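Local coordinates for BluB-like flavoprotein (PDB 3EO8), which binds flavin mononucleotide and is probably an oxidoreductase of the nitroreductase family, at the interface of chains A and B. Residues are numbered along the deposited sequence; one frame, centred on the assembly and turned at random. Chains: chain A/B, BluB-like flavoprotein.

Contact 1: the interface of chains A and B. Residues chain A 2, 151-152, 155; chain B 3-5.
B:Leu4 is pressed against the C-terminal end of A's helix 137-155, and its methyl groups form the tightly packed part of the contact. With CG anti to the backbone N (chi1 176°), the side chain points across the interface. CD2 settles on the backbone of A:Leu151 and A:Ser152, lying 3.7 Å from the CA of A:Ser152, and it also touches the CB of A:Glu155. The B:Leu4 and A:Leu151 side chains cross at about a right angle, with B:Leu4 CD2 3.8 Å from A:Leu151 CB. A branched leucine suits this place because its two methyls can meet neighbouring helical residues together.

Beside this apolar core, the amide of B:Gln5 forks between two acceptors. Its NE2 donates to the hydroxyl OG of A:Ser152 at 3.1 Å (164° at H), and also to the carboxylate OE1 of A:Glu155 at 3.1 Å (159°), meeting OE1 nearly along its C-O axis. Both acceptors lie close to the amide plane, so the two fairly straight bonds should fix its rotation. The short serine keeps OG close to its helix, where the amide comes to meet it, whereas the extended A:Glu155 can reach outwards from the helix end.

The looser side is a thinly buried polar margin, where A:Met2, a selenomethionine, and B:Glu3 lose little surface and backbone bonds do most of the holding. The backbone N of B:Leu4 meets the carbonyl O of A:Met2 nearly end-on at 2.9 Å. A:Met2 N in turn holds A:Glu155 OE2 at 2.8 Å. B:Glu3 OE2 accepts the backbone N of B:Gln5 from above the carboxylate plane, near the start of helix 4-10. B:Glu3 OE2 and A:Glu155 OE2 lie 2.5 Å apart, a doubtful contact, easier to explain if one carried a proton. The site pins the N-terminal helix of one subunit to its partner, helping to join the dimer.

Contact 2: the interface of chains A and B. Residues chain A 32-33, 36; chain B 5, 8-9, 211.
The ring of B:Phe9 meets the end of helix 24-35 of chain A and the loop residue A:Ala36 that follows, and its aromatic contacts are central to the patch. Its CE1 lies 3.8 Å from the methyl CB of A:Ala36, while CZ, the far corner of the ring, approaches the aliphatic stem of A:Lys32, 3.9 Å from CG. Ring and lysine side chain cross at about a right angle. A flat, wide phenyl suits this position because it can touch both residues and also come within 4.0 Å of A:Ala33 CA through CZ. Within chain B, the CG2 of B:Ile8 sits over the centre of one ring face and so helps to keep the ring in place.

Methyl-to-methyl contacts form a second group. B:Ile8 has CG2 anti to its backbone N, and this methyl lies 3.8 Å from A:Ala36 CB. Its other arm ends in CD1, 3.9 Å from A:Ala33 CB. Alanine suits both positions, since a lone methyl lets the helix of B come close to the backbone of A.

A methyl also packs on backbone. B:Val211 carries CG1 at chi1 68°, which puts CG2 anti to the backbone N and sends that methyl to A:Lys32 CA at 3.6 Å. The lysine is thus held between valine on one flank and phenylalanine on the other.

Among the residues of this patch, the polar side chains contribute through carbon and van der Waals contacts. The OE1 of B:Gln5 packs 3.6 Å from A:Ala33 CB. The A:Lys32 chain stays extended until chi4 (71°), which swings the amine NZ away from the ring, so that its methylenes do the packing.

In the fold, the site joins the end of helix 24-35 and the following loop residue in A, just ahead of the FMN-binding residue A:Ser39, to helix 4-10 and the 3-10 helix 211-214 of B.

Contact 1: the interface of chains A and B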
loop_
_atom_site.group_PDB
_atom_site.type_symbol
_atom_site.label_atom_id
_atom_site.label_comp_id
_atom_site.label_asym_id
_atom_site.label_seq_id
_atom_site.Cartn_x
_atom_site.Cartn_y
_atom_site.Cartn_z
HETATM N N MSE A 2 14.463 0.682 18.685
HETATM C CA MSE A 2 15.225 0.065 17.615
HETATM C C MSE A 2 15.388 1.074 16.496
HETATM O O MSE A 2 14.464 1.836 16.206
HETATM C CB MSE A 2 14.499 -1.174 17.107
HETATM C CG MSE A 2 15.333 -2.096 16.275
HETATM SE SE MSE A 2 14.398 -3.776 15.931
HETATM C CE MSE A 2 14.354 -4.337 17.695
ATOM N N LEU A 151 6.522 -2.727 11.264
ATOM C CA LEU A 151 7.821 -2.334 11.760
ATOM C C LEU A 151 7.770 -2.105 13.268
ATOM O O LEU A 151 8.722 -2.423 14.003
ATOM C CB LEU A 151 8.318 -1.090 11.008
ATOM C CG LEU A 151 8.556 -1.260 9.496
ATOM C CD1 LEU A 151 9.028 0.039 8.930
ATOM C CD2 LEU A 151 9.581 -2.432 9.182
ATOM N N SER A 152 6.659 -1.550 13.737
ATOM C CA SER A 152 6.489 -1.257 15.155
ATOM C C SER A 152 6.405 -2.526 15.977
ATOM O O SER A 152 6.980 -2.608 17.062
ATOM C CB SER A 152 5.243 -0.391 15.354
ATOM O OG SER A 152 5.393 0.821 14.634
ATOM N N GLU A 155 9.982 -3.664 16.454
ATOM C CA GLU A 155 10.650 -2.868 17.480
ATOM C C GLU A 155 10.282 -3.293 18.888
ATOM O O GLU A 155 11.113 -3.232 19.785
ATOM C CB GLU A 155 10.343 -1.379 17.338
ATOM C CG GLU A 155 11.024 -0.553 18.396
ATOM C CD GLU A 155 10.874 0.948 18.226
ATOM O OE1 GLU A 155 9.849 1.391 17.684
ATOM O OE2 GLU A 155 11.797 1.678 18.665
ATOM N N GLU B 3 15.645 6.323 15.651
ATOM C CA GLU B 3 14.742 5.301 16.208
ATOM C C GLU B 3 13.428 5.279 15.424
ATOM O O GLU B 3 12.989 6.308 14.920
ATOM C CB GLU B 3 14.518 5.593 17.688
ATOM C CG GLU B 3 13.627 4.601 18.434
ATOM C CD GLU B 3 12.159 5.014 18.407
ATOM O OE1 GLU B 3 11.878 6.225 18.285
ATOM O OE2 GLU B 3 11.278 4.141 18.532
ATOM N N LEU B 4 12.811 4.107 15.320
ATOM C CA LEU B 4 11.651 3.908 14.468
ATOM C C LEU B 4 10.490 4.857 14.774
ATOM O O LEU B 4 10.010 5.551 13.877
ATOM C CB LEU B 4 11.159 2.458 14.555
ATOM C CG LEU B 4 9.882 2.129 13.776
ATOM C CD1 LEU B 4 10.062 2.241 12.285
ATOM C CD2 LEU B 4 9.428 0.714 14.134
ATOM N N GLN B 5 10.028 4.880 16.024
ATOM C CA GLN B 5 8.873 5.715 16.356
ATOM C C GLN B 5 9.158 7.187 16.076
ATOM O O GLN B 5 8.305 7.889 15.582
ATOM C CB GLN B 5 8.429 5.523 17.800
ATOM C CG GLN B 5 7.929 4.129 18.125
ATOM C CD GLN B 5 6.894 3.602 17.121
ATOM O OE1 GLN B 5 5.823 4.185 16.961
ATOM N NE2 GLN B 5 7.215 2.502 16.448
#

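Contact 2: the interface of chains A and B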
loop_
_atom_site.group_PDB
_atom_site.type_symbol
_atom_site.label_atom_id
_atom_site.label_comp_id
_atom_site.label_asym_id
_atom_site.label_seq_id
_atom_site.Cartn_x
_atom_site.Cartn_y
_atom_site.Cartn_z
ATOM N N LYS A 32 -1.176 2.972 16.829
ATOM C CA LYS A 32 -0.893 4.417 16.825
ATOM C C LYS A 32 0.097 4.739 15.713
ATOM O O LYS A 32 -0.059 5.701 14.994
ATOM C CB LYS A 32 -0.351 4.860 18.165
ATOM C CG LYS A 32 -0.226 6.387 18.284
ATOM C CD LYS A 32 0.360 6.786 19.616
ATOM C CE LYS A 32 0.609 8.282 19.673
ATOM N NZ LYS A 32 -0.694 8.980 19.739
ATOM N N ALA A 33 1.110 3.897 15.558
ATOM C CA ALA A 33 2.090 4.086 14.493
ATOM C C ALA A 33 1.440 3.930 13.120
ATOM O O ALA A 33 1.711 4.713 12.217
ATOM C CB ALA A 33 3.221 3.103 14.649
ATOM N N ALA A 36 -0.392 6.982 11.913
ATOM C CA ALA A 36 0.455 8.090 11.490
ATOM C C ALA A 36 0.907 7.993 10.028
ATOM O O ALA A 36 1.577 8.898 9.545
ATOM C CB ALA A 36 1.671 8.184 12.403
ATOM N N GLN B 5 10.028 4.880 16.024
ATOM C CA GLN B 5 8.873 5.715 16.356
ATOM C C GLN B 5 9.158 7.187 16.076
ATOM O O GLN B 5 8.305 7.889 15.582
ATOM C CB GLN B 5 8.429 5.523 17.800
ATOM C CG GLN B 5 7.929 4.129 18.125
ATOM C CD GLN B 5 6.894 3.602 17.121
ATOM O OE1 GLN B 5 5.823 4.185 16.961
ATOM N NE2 GLN B 5 7.215 2.502 16.448
ATOM N N ILE B 8 8.636 7.657 12.345
ATOM C CA ILE B 8 7.211 7.542 12.062
ATOM C C ILE B 8 6.401 8.810 12.401
ATOM O O ILE B 8 5.551 9.253 11.619
ATOM C CB ILE B 8 6.604 6.345 12.817
ATOM C CG1 ILE B 8 7.072 5.047 12.146
ATOM C CG2 ILE B 8 5.029 6.396 12.798
ATOM C CD1 ILE B 8 6.560 3.764 12.778
ATOM N N PHE B 9 6.647 9.368 13.575
ATOM C CA PHE B 9 5.884 10.519 14.038
ATOM C C PHE B 9 6.453 11.814 13.550
ATOM O O PHE B 9 5.737 12.822 13.536
ATOM C CB PHE B 9 5.708 10.472 15.550
ATOM C CG PHE B 9 4.835 9.353 15.976
ATOM C CD1 PHE B 9 3.475 9.394 15.698
ATOM C CD2 PHE B 9 5.362 8.226 16.591
ATOM C CE1 PHE B 9 2.639 8.346 16.069
ATOM C CE2 PHE B 9 4.539 7.158 16.946
ATOM C CZ PHE B 9 3.165 7.222 16.658
ATOM N N VAL B 211 -6.226 7.403 18.213
ATOM C CA VAL B 211 -5.924 5.993 18.017
ATOM C C VAL B 211 -7.140 5.131 18.390
ATOM O O VAL B 211 -7.439 4.140 17.726
ATOM C CB VAL B 211 -4.611 5.581 18.738
ATOM C CG1 VAL B 211 -4.773 5.635 20.241
ATOM C CG2 VAL B 211 -4.153 4.203 18.264
#

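Contact 1 and contact 2 lie about 10 Å apart, measured between the centres of their C-alpha atoms, and share B:Gln5 on helix 4-10. Successive residues of that short helix therefore serve both: its start faces helix 137-155 of chain A, and its second half faces helix 24-35. Two-fold symmetry repeats each contact with the chains exchanged. Just beyond helix 4-10 come FMN-binding residues of the same chain, so anchoring the helix between two partner helices probably helps to set the flavin site, in keeping with nitroreductase dimers, whose FMN sits at the subunit interface.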